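Local atomic coordinates of thiazoline oxidase/subtilisin-like protease (Prochloron didemni, PDB entry 4H6X), a protein that acts as the subtilisin-like maturation protease of patellamide biosynthesis, probably cutting the precursor peptide and closing it into a ring by transamidation. Residues A[31-36]-A[290-295]; A[75-80]-A[262-267]; A[88-93]-A[99-104]; A[250-255]-A[278-283]; A[286-291]-A[296-301]. All blocks are in the same frame, centred on the assembly; numbering follows the deposited sequence.

The five contacts fall into two groups. Contacts 1, 4 and 5 share helix 273-293. Contact 4 lies near its start, contacts 1 and 5 toward its end, their centres about 6 Å apart. Contacts 1 and 4 also reach the same parallel sheet, through strands 34-39 and 249-253. Contacts 2 and 3, centres about 13 Å apart, use helices 70-82, 87-96 and 101-118, and contact 2 adds a hairpin loop. About 39 Å separates the centres of contacts 1 and 3, on opposite sides of the chain's centre. Along the chain, contact 1 spans contacts 2, 3 and 4. The first group follows one helix from the buried interior (contact 4) to its partly exposed end; the second is peripheral.

Contact 1 (A[31-36]-A[290-295]); sequences PQITIV and LQVQQG
The side-chain amide of Gln32 turns one face to the CG1 methyl of Val292. This methyl stands above the amide plane and is displaced toward the nitrogen. Gln32 NE2 is 3.5 Å from Val292 CG1, and Gln32 CD is 3.8 Å from the same methyl. The touch is van der Waals contact of a methyl on a flat polar group. Val292 is a fork with a task for each prong. CG1, anti to the backbone N (chi1 179°), takes the amide. CG2, on the side of the backbone N, meets the tip of Ile33, with Ile33 CD1 to Val292 CG2 at 3.8 Å. The Ile33 and Val292 side chains run past each other in opposite directions. The Gln32 end is exposed and the Ile33 end is buried, so the contact grades from surface to core over two residues. Val298 lies against both Ile33 and Val292 and closes the apolar cluster. Ile33 also rests on Met288 and Ser289, one turn earlier in helix 273-293. Ile33 bonds by its backbone to Arg133, beside the entry to strand 34-39. The contact therefore sets the C-terminal end of helix 273-293 against the start of an inner strand of the parallel sheet.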
# COMPACT_ATOMS: atom_id res chain seq x y z
N PRO A 31 3.43 2.77 16.34
CA PRO A 31 2.34 3.75 16.22
C PRO A 31 2.78 5.20 16.05
O PRO A 31 1.94 6.06 15.80
CB PRO A 31 1.55 3.58 17.54
CG PRO A 31 2.44 2.81 18.44
CD PRO A 31 3.26 1.93 17.54
N GLN A 32 4.08 5.48 16.18
CA GLN A 32 4.60 6.81 15.88
C GLN A 32 4.79 7.00 14.37
O GLN A 32 5.04 8.11 13.90
CB GLN A 32 5.92 7.09 16.62
CG GLN A 32 5.81 7.15 18.13
CD GLN A 32 7.11 7.62 18.78
OE1 GLN A 32 7.59 8.72 18.51
NE2 GLN A 32 7.68 6.78 19.63
N ILE A 33 4.70 5.90 13.62
CA ILE A 33 4.81 5.97 12.16
C ILE A 33 3.38 6.01 11.60
O ILE A 33 2.61 5.06 11.80
CB ILE A 33 5.60 4.77 11.57
CG1 ILE A 33 7.02 4.70 12.15
CG2 ILE A 33 5.63 4.84 10.04
CD1 ILE A 33 7.81 5.99 12.03
N THR A 34 3.07 7.11 10.92
CA THR A 34 1.75 7.33 10.32
C THR A 34 1.80 7.16 8.81
O THR A 34 2.59 7.82 8.13
CB THR A 34 1.22 8.74 10.66
OG1 THR A 34 1.03 8.82 12.08
CG2 THR A 34 -0.13 9.02 9.94
N ILE A 35 0.96 6.26 8.30
CA ILE A 35 0.81 6.05 6.86
C ILE A 35 -0.55 6.63 6.47
O ILE A 35 -1.56 6.27 7.04
CB ILE A 35 0.83 4.54 6.49
CG1 ILE A 35 2.13 3.86 6.96
CG2 ILE A 35 0.61 4.34 4.98
CD1 ILE A 35 1.95 2.40 7.36
N VAL A 36 -0.55 7.55 5.49
CA VAL A 36 -1.81 8.08 4.97
C VAL A 36 -2.04 7.45 3.61
O VAL A 36 -1.20 7.54 2.72
CB VAL A 36 -1.82 9.63 4.88
CG1 VAL A 36 -3.15 10.12 4.32
CG2 VAL A 36 -1.58 10.25 6.26
N LEU A 290 11.84 0.85 13.01
CA LEU A 290 13.12 0.43 13.58
C LEU A 290 14.02 1.63 13.89
O LEU A 290 14.78 1.60 14.86
CB LEU A 290 13.79 -0.53 12.61
CG LEU A 290 14.49 -1.78 13.13
CD1 LEU A 290 13.65 -2.48 14.20
CD2 LEU A 290 14.76 -2.69 11.94
N GLN A 291 13.93 2.69 13.08
CA GLN A 291 14.61 3.95 13.37
C GLN A 291 14.13 4.52 14.70
O GLN A 291 14.95 4.85 15.56
CB GLN A 291 14.41 4.97 12.24
CG GLN A 291 15.18 4.67 10.96
CD GLN A 291 14.83 5.64 9.83
OE1 GLN A 291 13.72 6.18 9.78
NE2 GLN A 291 15.77 5.84 8.91
N VAL A 292 12.81 4.60 14.86
CA VAL A 292 12.18 5.02 16.12
C VAL A 292 12.54 4.10 17.30
O VAL A 292 12.78 4.59 18.41
CB VAL A 292 10.63 5.12 16.00
CG1 VAL A 292 9.99 5.53 17.32
CG2 VAL A 292 10.24 6.11 14.91
N GLN A 293 12.57 2.79 17.06
CA GLN A 293 12.92 1.81 18.10
C GLN A 293 14.33 2.03 18.65
O GLN A 293 14.57 1.86 19.84
CB GLN A 293 12.80 0.38 17.57
CG GLN A 293 13.15 -0.70 18.59
CD GLN A 293 12.95 -2.11 18.05
OE1 GLN A 293 11.84 -2.50 17.68
NE2 GLN A 293 14.04 -2.88 18.00
N GLN A 294 15.25 2.42 17.77
CA GLN A 294 16.64 2.65 18.17
C GLN A 294 16.87 4.07 18.68
O GLN A 294 18.01 4.54 18.72
CB GLN A 294 17.58 2.31 17.01
CG GLN A 294 17.52 0.83 16.63
CD GLN A 294 18.57 0.42 15.63
OE1 GLN A 294 19.39 1.24 15.18
NE2 GLN A 294 18.57 -0.86 15.26
N GLY A 295 15.78 4.74 19.07
CA GLY A 295 15.84 6.11 19.59
C GLY A 295 16.05 7.19 18.54
O GLY A 295 15.83 8.37 18.80

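Contact 2 (A[75-80]-A[262-267]); sequences AFQSIR and PCTEEP
Gln77 reaches Pro262 with CG on the side of its own backbone N (chi1 -68°) and an extended chain beyond it (chi2 165°). This carries the amide straight out from helix 70-82. Gln77 NE2 gives a hydrogen bond to Pro262 O, 2.8 Å long and almost straight at 176°. The donor lies in the carbonyl plane, on a lone pair, and the acceptor lies in the amide plane of Gln77. Such a bond fixes the rotation of the amide. Gln77 OE1 then faces Thr264 CG2 at 3.6 Å, and Gln77 NE2 lies 3.7 Å from Pro262 CD. Residues 262-267 belong to the long loop of a beta-hairpin, between antiparallel strands 257-259 and 268-270. An ST turn shapes this loop: Thr264 OG1 accepts from Glu266 N at 3.2 Å. An alanine in place of Gln77 would remove the amide, and Pro262 O would probably be left without this donor and the loop less firmly held to helix 70-82. One turn on, Arg80 has its NH2 in plane at the edge of the Phe76 ring and makes a salt bridge to Asp108. Pro262 also packs on Asp108 and Cys111 of helix 101-118, and on Tyr73.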
# COMPACT_ATOMS: atom_id res chain seq x y z
N ALA A 75 -22.45 -8.17 -5.95
CA ALA A 75 -22.54 -8.27 -7.39
C ALA A 75 -21.16 -8.15 -8.05
O ALA A 75 -20.81 -8.94 -8.93
CB ALA A 75 -23.49 -7.22 -7.94
N PHE A 76 -20.39 -7.15 -7.64
CA PHE A 76 -19.02 -6.99 -8.14
C PHE A 76 -18.19 -8.23 -7.81
O PHE A 76 -17.44 -8.72 -8.65
CB PHE A 76 -18.38 -5.74 -7.51
CG PHE A 76 -16.98 -5.46 -7.98
CD1 PHE A 76 -16.75 -4.63 -9.07
CD2 PHE A 76 -15.90 -6.01 -7.32
CE1 PHE A 76 -15.45 -4.36 -9.51
CE2 PHE A 76 -14.59 -5.74 -7.74
CZ PHE A 76 -14.38 -4.93 -8.85
N GLN A 77 -18.31 -8.71 -6.58
CA GLN A 77 -17.48 -9.82 -6.13
C GLN A 77 -17.84 -11.15 -6.80
O GLN A 77 -16.95 -11.97 -7.04
CB GLN A 77 -17.49 -9.93 -4.61
CG GLN A 77 -16.78 -8.75 -3.97
CD GLN A 77 -17.06 -8.60 -2.50
OE1 GLN A 77 -17.54 -9.53 -1.84
NE2 GLN A 77 -16.74 -7.43 -1.95
N SER A 78 -19.12 -11.34 -7.12
CA SER A 78 -19.56 -12.51 -7.89
C SER A 78 -18.97 -12.51 -9.29
O SER A 78 -18.46 -13.54 -9.76
CB SER A 78 -21.10 -12.60 -7.98
OG SER A 78 -21.48 -13.45 -9.05
N ILE A 79 -19.01 -11.36 -9.96
CA ILE A 79 -18.39 -11.20 -11.28
C ILE A 79 -16.88 -11.48 -11.26
O ILE A 79 -16.35 -12.13 -12.16
CB ILE A 79 -18.71 -9.80 -11.87
CG1 ILE A 79 -20.20 -9.72 -12.22
CG2 ILE A 79 -17.88 -9.51 -13.11
CD1 ILE A 79 -20.74 -8.31 -12.37
N ARG A 80 -16.18 -11.00 -10.22
CA ARG A 80 -14.75 -11.30 -10.07
C ARG A 80 -14.53 -12.80 -9.86
O ARG A 80 -13.70 -13.41 -10.52
CB ARG A 80 -14.15 -10.51 -8.91
CG ARG A 80 -12.74 -10.93 -8.53
CD ARG A 80 -12.43 -10.44 -7.13
NE ARG A 80 -11.93 -9.09 -7.19
CZ ARG A 80 -12.02 -8.18 -6.23
NH1 ARG A 80 -12.64 -8.40 -5.07
NH2 ARG A 80 -11.48 -7.00 -6.47
N PRO A 262 -14.55 -5.67 0.48
CA PRO A 262 -15.64 -5.13 1.30
C PRO A 262 -16.74 -6.14 1.63
O PRO A 262 -17.04 -7.01 0.80
CB PRO A 262 -16.24 -4.01 0.44
CG PRO A 262 -15.26 -3.74 -0.65
CD PRO A 262 -14.36 -4.92 -0.78
N CYS A 263 -17.32 -6.00 2.82
CA CYS A 263 -18.58 -6.67 3.23
C CYS A 263 -18.48 -8.17 3.47
O CYS A 263 -19.50 -8.84 3.64
CB CYS A 263 -19.70 -6.39 2.23
SG CYS A 263 -20.08 -4.64 2.04
N THR A 264 -17.26 -8.70 3.49
CA THR A 264 -17.07 -10.12 3.75
C THR A 264 -15.75 -10.40 4.43
O THR A 264 -14.78 -9.67 4.26
CB THR A 264 -17.23 -11.00 2.49
OG1 THR A 264 -16.93 -12.35 2.84
CG2 THR A 264 -16.27 -10.57 1.37
N GLU A 265 -15.72 -11.49 5.19
CA GLU A 265 -14.51 -11.90 5.89
C GLU A 265 -13.56 -12.67 4.99
O GLU A 265 -12.39 -12.82 5.34
CB GLU A 265 -14.85 -12.69 7.16
CG GLU A 265 -15.36 -11.81 8.29
CD GLU A 265 -14.32 -10.80 8.77
OE1 GLU A 265 -13.12 -11.13 8.85
OE2 GLU A 265 -14.72 -9.66 9.08
N GLU A 266 -14.05 -13.14 3.85
CA GLU A 266 -13.23 -13.93 2.92
C GLU A 266 -12.26 -13.04 2.12
O GLU A 266 -12.68 -12.10 1.45
CB GLU A 266 -14.13 -14.72 1.96
CG GLU A 266 -13.40 -15.67 1.01
CD GLU A 266 -14.35 -16.42 0.06
OE1 GLU A 266 -15.58 -16.20 0.11
OE2 GLU A 266 -13.85 -17.23 -0.76
N PRO A 267 -10.95 -13.34 2.21
CA PRO A 267 -9.98 -12.55 1.45
C PRO A 267 -9.89 -12.97 -0.01
O PRO A 267 -10.50 -13.96 -0.40
CB PRO A 267 -8.66 -12.82 2.19
CG PRO A 267 -8.85 -14.15 2.83
CD PRO A 267 -10.31 -14.26 3.17

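Contact 3 (A[88-93]-A[99-104]); sequences EKEEAL and DTKDRI
Lys101 NZ draws acid groups of helix 87-96. Glu90 OE1 stands 4.5 Å from Lys101 NZ, too far for a salt bridge. Glu94, one turn further on, is its salt-bridge partner, and Glu90 probably adds a longer-range attraction. Glu90 helps by folding: its torsions bend (chi1 -60°, chi2 -51°) and bring the carboxylate closer to the lysine than its CB direction alone would. The lysine itself is straight beyond CG. Its CG sits between the backbone N and the carbonyl carbon (chi1 66°), which points the chain across to the other helix. On the way its methylenes pass Leu93, with Lys101 CD to Leu93 CB at 4.0 Å. The same lysine therefore serves as an apolar rod along its length and a charge at its end. Leu93 is buried and its CD2 branch packs on Phe76 of helix 70-82, where Ile104 also packs. Thr100 precedes helix 101-118 at the N-cap position, and its hydroxyl bonds to Asp72. Two consecutive helices, 87-96 and 101-118, are thus joined by a short loop. The first, with helix 70-82, is probably part of a helical addition to the subtilisin fold; the second is the core helix bearing the probable catalytic His109.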
# COMPACT_ATOMS: atom_id res chain seq x y z
N GLU A 88 -16.71 -9.26 -21.70
CA GLU A 88 -17.68 -10.01 -20.90
C GLU A 88 -17.83 -9.40 -19.50
O GLU A 88 -18.95 -9.26 -19.00
CB GLU A 88 -17.28 -11.48 -20.77
CG GLU A 88 -17.44 -12.31 -22.03
CD GLU A 88 -17.19 -13.80 -21.81
OE1 GLU A 88 -17.33 -14.28 -20.67
OE2 GLU A 88 -16.85 -14.48 -22.80
N LYS A 89 -16.70 -9.04 -18.89
CA LYS A 89 -16.71 -8.42 -17.56
C LYS A 89 -17.38 -7.05 -17.60
O LYS A 89 -18.22 -6.75 -16.74
CB LYS A 89 -15.29 -8.32 -16.99
CG LYS A 89 -15.21 -7.57 -15.66
CD LYS A 89 -13.79 -7.51 -15.10
CE LYS A 89 -13.76 -6.61 -13.87
NZ LYS A 89 -12.42 -6.52 -13.20
N GLU A 90 -17.03 -6.24 -18.60
CA GLU A 90 -17.59 -4.89 -18.74
C GLU A 90 -19.11 -4.91 -18.89
O GLU A 90 -19.81 -4.11 -18.26
CB GLU A 90 -16.96 -4.15 -19.92
CG GLU A 90 -15.45 -3.97 -19.82
CD GLU A 90 -15.03 -3.38 -18.49
OE1 GLU A 90 -15.44 -2.23 -18.21
OE2 GLU A 90 -14.30 -4.06 -17.73
N GLU A 91 -19.60 -5.83 -19.71
CA GLU A 91 -21.04 -5.95 -19.95
C GLU A 91 -21.79 -6.41 -18.69
O GLU A 91 -22.86 -5.90 -18.39
CB GLU A 91 -21.33 -6.88 -21.13
CG GLU A 91 -21.03 -6.24 -22.49
CD GLU A 91 -20.86 -7.25 -23.62
OE1 GLU A 91 -21.16 -8.46 -23.43
OE2 GLU A 91 -20.43 -6.84 -24.72
N ALA A 92 -21.20 -7.35 -17.95
CA ALA A 92 -21.80 -7.85 -16.72
C ALA A 92 -21.90 -6.78 -15.64
O ALA A 92 -22.90 -6.70 -14.94
CB ALA A 92 -21.03 -9.06 -16.21
N LEU A 93 -20.85 -5.96 -15.49
CA LEU A 93 -20.84 -4.85 -14.53
C LEU A 93 -21.90 -3.82 -14.87
O LEU A 93 -22.62 -3.33 -13.99
CB LEU A 93 -19.46 -4.16 -14.49
CG LEU A 93 -18.31 -4.96 -13.89
CD1 LEU A 93 -16.98 -4.38 -14.35
CD2 LEU A 93 -18.42 -5.00 -12.38
N ASP A 99 -24.04 2.19 -12.14
CA ASP A 99 -23.84 3.49 -11.50
C ASP A 99 -22.87 3.45 -10.31
O ASP A 99 -22.45 4.51 -9.82
CB ASP A 99 -25.18 4.07 -11.06
CG ASP A 99 -26.16 4.20 -12.21
OD1 ASP A 99 -25.74 4.54 -13.35
OD2 ASP A 99 -27.36 3.96 -11.97
N THR A 100 -22.51 2.26 -9.85
CA THR A 100 -21.64 2.16 -8.68
C THR A 100 -20.33 1.40 -8.92
O THR A 100 -19.46 1.37 -8.05
CB THR A 100 -22.38 1.51 -7.50
OG1 THR A 100 -22.94 0.28 -7.96
CG2 THR A 100 -23.51 2.45 -6.96
N LYS A 101 -20.20 0.79 -10.09
CA LYS A 101 -19.02 -0.02 -10.42
C LYS A 101 -17.68 0.72 -10.26
O LYS A 101 -16.70 0.12 -9.81
CB LYS A 101 -19.12 -0.59 -11.83
CG LYS A 101 -19.07 0.45 -12.95
CD LYS A 101 -19.14 -0.22 -14.32
CE LYS A 101 -19.08 0.80 -15.44
NZ LYS A 101 -18.94 0.16 -16.78
N ASP A 102 -17.63 1.99 -10.66
CA ASP A 102 -16.39 2.77 -10.65
C ASP A 102 -15.95 3.02 -9.21
O ASP A 102 -14.79 2.78 -8.86
CB ASP A 102 -16.55 4.10 -11.38
CG ASP A 102 -16.79 3.93 -12.86
OD1 ASP A 102 -16.08 3.13 -13.50
OD2 ASP A 102 -17.69 4.63 -13.39
N ARG A 103 -16.89 3.46 -8.37
CA ARG A 103 -16.62 3.67 -6.94
C ARG A 103 -16.28 2.36 -6.25
O ARG A 103 -15.46 2.33 -5.35
CB ARG A 103 -17.81 4.30 -6.22
CG ARG A 103 -18.14 5.73 -6.66
CD ARG A 103 -19.42 6.20 -5.97
NE ARG A 103 -19.28 6.17 -4.52
CZ ARG A 103 -20.28 6.02 -3.66
NH1 ARG A 103 -21.53 5.89 -4.09
NH2 ARG A 103 -20.03 6.01 -2.35
N ILE A 104 -16.93 1.27 -6.67
CA ILE A 104 -16.66 -0.04 -6.06
C ILE A 104 -15.21 -0.47 -6.33
O ILE A 104 -14.54 -0.94 -5.42
CB ILE A 104 -17.67 -1.12 -6.49
CG1 ILE A 104 -19.03 -0.87 -5.81
CG2 ILE A 104 -17.18 -2.52 -6.14
CD1 ILE A 104 -20.18 -1.64 -6.43

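Contact 4 (A[250-255]-A[278-283]); sequences ILAPGE and PVMTGI
Met280 carries most of this buried contact between strand 249-253 and helix 273-293. Its CB leaves the helix toward the strand. CG lies on the side of the backbone N (chi1 -70°) and settles between two residues: Met280 CG is 3.8 Å from Ala252 CB and 3.9 Å from Ile250 CG2. The sulfur follows a bend at chi2 (-56°). Met280 SD is 3.9 Å from Ala252 CB and 4.1 Å from Ile250 CG2. A second bend turns the terminal methyl back over the alanine, where Met280 CE comes to 3.3 Å from Ala252 CB. That is tighter than ordinary van der Waals contact. The hooked side chain thus wraps one methyl, and Ile250 meets it at about a right angle. Replacing Met280 by an alanine would probably open a gap over Ala252 and leave Ile250 CG2 without its packing partner here. Next to the hook, Val279 CG2 lies 4.0 Å from Pro253 O. This carbonyl oxygen is buried without any polar partner in the model, so burying it under the methyl probably carries some desolvation cost. Ile250 and Met280 also touch Val226 on the neighbouring strand. The strand and helix axes cross almost squarely, at 102° and 8.5 Å. Here the helix runs across an outermost strand of the parallel sheet. This fits the alpha/beta core of subtilisins, whose helix begins at the GTSMAAP motif with the probable nucleophile Ser274.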
# COMPACT_ATOMS: atom_id res chain seq x y z
N ILE A 250 11.41 0.35 -7.62
CA ILE A 250 11.76 -0.92 -7.02
C ILE A 250 10.67 -1.95 -7.39
O ILE A 250 9.49 -1.59 -7.55
CB ILE A 250 11.99 -0.78 -5.48
CG1 ILE A 250 12.76 -1.99 -4.91
CG2 ILE A 250 10.68 -0.55 -4.72
CD1 ILE A 250 13.36 -1.76 -3.54
N LEU A 251 11.08 -3.20 -7.58
CA LEU A 251 10.17 -4.30 -7.84
C LEU A 251 9.82 -4.99 -6.55
O LEU A 251 10.68 -5.19 -5.69
CB LEU A 251 10.84 -5.32 -8.77
CG LEU A 251 10.52 -5.41 -10.26
CD1 LEU A 251 10.87 -6.82 -10.73
CD2 LEU A 251 9.06 -5.13 -10.56
N ALA A 252 8.55 -5.37 -6.40
CA ALA A 252 8.11 -6.16 -5.25
C ALA A 252 7.02 -7.15 -5.70
O ALA A 252 6.46 -7.00 -6.78
CB ALA A 252 7.61 -5.23 -4.16
N PRO A 253 6.75 -8.20 -4.89
CA PRO A 253 5.65 -9.11 -5.25
C PRO A 253 4.36 -8.33 -5.54
O PRO A 253 3.87 -7.57 -4.69
CB PRO A 253 5.46 -9.95 -3.98
CG PRO A 253 6.78 -9.91 -3.29
CD PRO A 253 7.33 -8.54 -3.57
N GLY A 254 3.83 -8.51 -6.75
CA GLY A 254 2.56 -7.90 -7.15
C GLY A 254 1.53 -8.89 -7.67
O GLY A 254 0.41 -8.50 -8.04
N GLU A 255 1.89 -10.17 -7.71
CA GLU A 255 1.01 -11.19 -8.23
C GLU A 255 0.42 -12.05 -7.11
O GLU A 255 1.15 -12.55 -6.26
CB GLU A 255 1.75 -12.05 -9.26
CG GLU A 255 0.90 -13.12 -9.94
CD GLU A 255 1.62 -13.81 -11.09
OE1 GLU A 255 2.86 -13.92 -11.05
OE2 GLU A 255 0.93 -14.24 -12.04
N PRO A 278 1.67 -1.37 -1.92
CA PRO A 278 1.44 -1.43 -0.47
C PRO A 278 2.44 -2.31 0.27
O PRO A 278 2.71 -2.06 1.44
CB PRO A 278 0.02 -2.00 -0.31
CG PRO A 278 -0.44 -2.39 -1.66
CD PRO A 278 0.47 -1.77 -2.69
N VAL A 279 2.95 -3.35 -0.40
CA VAL A 279 3.99 -4.19 0.22
C VAL A 279 5.20 -3.28 0.58
O VAL A 279 5.72 -3.35 1.68
CB VAL A 279 4.39 -5.38 -0.70
CG1 VAL A 279 5.52 -6.18 -0.09
CG2 VAL A 279 3.20 -6.31 -0.97
N MET A 280 5.59 -2.40 -0.35
CA MET A 280 6.75 -1.51 -0.14
C MET A 280 6.45 -0.41 0.86
O MET A 280 7.34 0.00 1.61
CB MET A 280 7.21 -0.91 -1.48
CG MET A 280 7.87 -1.91 -2.41
SD MET A 280 9.27 -2.78 -1.64
CE MET A 280 8.45 -4.28 -1.12
N THR A 281 5.21 0.06 0.89
CA THR A 281 4.79 0.99 1.91
C THR A 281 4.92 0.34 3.30
O THR A 281 5.43 0.96 4.24
CB THR A 281 3.35 1.50 1.65
OG1 THR A 281 3.36 2.42 0.54
CG2 THR A 281 2.78 2.20 2.87
N GLY A 282 4.49 -0.91 3.42
CA GLY A 282 4.62 -1.64 4.69
C GLY A 282 6.07 -1.85 5.10
O GLY A 282 6.44 -1.64 6.26
N ILE A 283 6.90 -2.26 4.15
CA ILE A 283 8.32 -2.50 4.41
C ILE A 283 8.98 -1.19 4.86
O ILE A 283 9.67 -1.14 5.89
CB ILE A 283 9.04 -3.14 3.19
CG1 ILE A 283 8.49 -4.57 2.97
CG2 ILE A 283 10.56 -3.15 3.40
CD1 ILE A 283 9.06 -5.31 1.79

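Contact 5 (A[286-291]-A[296-301]); sequences LLMSLQ and KPVDAE
Gln291 and Met288 make the close part of this contact, against Val298, Asp299 and Ala300. The Gln291 amide addresses both backbone polar groups of Asp299. Asp299 N donates to Gln291 OE1 at 2.9 Å, with an angle of 168° at the hydrogen. The donor stands above the carbonyl plane, 41° out of it, and so misses the lone-pair direction. Gln291 NE2 returns a weak bond to Asp299 O at 3.4 Å. One turn earlier in the helix, Met288 extends its chain across Val298. Its sulfur lies 3.9 Å from Val298 CG1, and its methyl, Met288 CE, lies 3.7 Å from Ala300 CB. Both methionine and alanine are buried, and Val303 of helix 300-309 backs Met288 and Gln291. The other end is looser. Lys296 CB approaches Gln291 O to 3.4 Å, but the rest of the lysine leads away from the helix into solvent and is poorly ordered. Pro297 is exposed as well, and its CB points away from the helix. Asp299 holds the N-cap position of helix 300-309, and its OD1 accepts from Ala302 N. Asn199 adds bonds to Val298 O and Ala300 N. The turn between the two helices is thus held through its backbone by both Gln291 and Asn199. The pairing of Gln291 with Asp299 joins a neutral amide to neutral peptide groups. It therefore probably depends little on ionisation, whereas the carboxylate of Asp299, which caps Ala302 N, is probably stabilised by the start of helix 300-309.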
# COMPACT_ATOMS: atom_id res chain seq x y z
N LEU A 286 7.97 -0.40 8.37
CA LEU A 286 8.74 -1.24 9.30
C LEU A 286 10.17 -0.68 9.51
O LEU A 286 10.67 -0.64 10.64
CB LEU A 286 8.79 -2.69 8.80
CG LEU A 286 7.51 -3.55 8.81
CD1 LEU A 286 7.85 -4.98 8.41
CD2 LEU A 286 6.79 -3.56 10.16
N LEU A 287 10.81 -0.25 8.43
CA LEU A 287 12.19 0.26 8.52
C LEU A 287 12.23 1.56 9.30
O LEU A 287 13.13 1.78 10.12
CB LEU A 287 12.84 0.41 7.14
CG LEU A 287 13.06 -0.88 6.35
CD1 LEU A 287 13.45 -0.58 4.91
CD2 LEU A 287 14.09 -1.81 7.02
N MET A 288 11.24 2.42 9.06
CA MET A 288 11.05 3.62 9.86
C MET A 288 10.73 3.29 11.33
O MET A 288 11.21 3.97 12.24
CB MET A 288 9.93 4.52 9.29
CG MET A 288 10.20 5.12 7.93
SD MET A 288 8.82 6.20 7.46
CE MET A 288 9.46 6.82 5.91
N SER A 289 9.92 2.26 11.56
CA SER A 289 9.63 1.83 12.93
C SER A 289 10.90 1.46 13.71
O SER A 289 11.03 1.75 14.90
CB SER A 289 8.65 0.65 12.92
OG SER A 289 7.43 1.06 12.33
N LEU A 290 11.84 0.85 13.01
CA LEU A 290 13.12 0.43 13.58
C LEU A 290 14.02 1.63 13.89
O LEU A 290 14.78 1.60 14.86
CB LEU A 290 13.79 -0.53 12.61
CG LEU A 290 14.49 -1.78 13.13
CD1 LEU A 290 13.65 -2.48 14.20
CD2 LEU A 290 14.76 -2.69 11.94
N GLN A 291 13.93 2.69 13.08
CA GLN A 291 14.61 3.95 13.37
C GLN A 291 14.13 4.52 14.70
O GLN A 291 14.95 4.85 15.56
CB GLN A 291 14.41 4.97 12.24
CG GLN A 291 15.18 4.67 10.96
CD GLN A 291 14.83 5.64 9.83
OE1 GLN A 291 13.72 6.18 9.78
NE2 GLN A 291 15.77 5.84 8.91
N LYS A 296 16.45 6.77 17.34
CA LYS A 296 16.82 7.67 16.26
C LYS A 296 15.64 8.39 15.58
O LYS A 296 14.49 7.98 15.73
CB LYS A 296 17.66 6.91 15.21
CG LYS A 296 19.01 6.41 15.73
CD LYS A 296 19.89 7.54 16.26
CE LYS A 296 21.28 7.06 16.64
NZ LYS A 296 21.26 6.15 17.83
N PRO A 297 15.93 9.48 14.84
CA PRO A 297 14.83 10.16 14.15
C PRO A 297 14.44 9.44 12.86
O PRO A 297 15.28 8.79 12.22
CB PRO A 297 15.42 11.54 13.84
CG PRO A 297 16.89 11.31 13.72
CD PRO A 297 17.23 10.15 14.61
N VAL A 298 13.16 9.55 12.50
CA VAL A 298 12.67 9.02 11.23
C VAL A 298 13.38 9.74 10.10
O VAL A 298 13.46 10.96 10.08
CB VAL A 298 11.14 9.20 11.09
CG1 VAL A 298 10.65 8.75 9.72
CG2 VAL A 298 10.43 8.44 12.20
N ASP A 299 13.93 8.98 9.16
CA ASP A 299 14.60 9.56 8.02
C ASP A 299 14.12 8.85 6.76
O ASP A 299 14.59 7.76 6.42
CB ASP A 299 16.12 9.44 8.19
CG ASP A 299 16.91 10.20 7.14
OD1 ASP A 299 16.38 10.46 6.04
OD2 ASP A 299 18.08 10.51 7.42
N ALA A 300 13.18 9.50 6.07
CA ALA A 300 12.46 8.91 4.93
C ALA A 300 13.35 8.71 3.72
O ALA A 300 13.26 7.70 3.03
CB ALA A 300 11.24 9.76 4.57
N GLU A 301 14.21 9.69 3.45
CA GLU A 301 15.15 9.61 2.35
C GLU A 301 16.20 8.51 2.58
O GLU A 301 16.62 7.84 1.63
CB GLU A 301 15.80 10.98 2.07
CG GLU A 301 16.67 11.05 0.81
CD GLU A 301 15.90 10.88 -0.50
OE1 GLU A 301 14.65 11.00 -0.54
OE2 GLU A 301 16.56 10.61 -1.53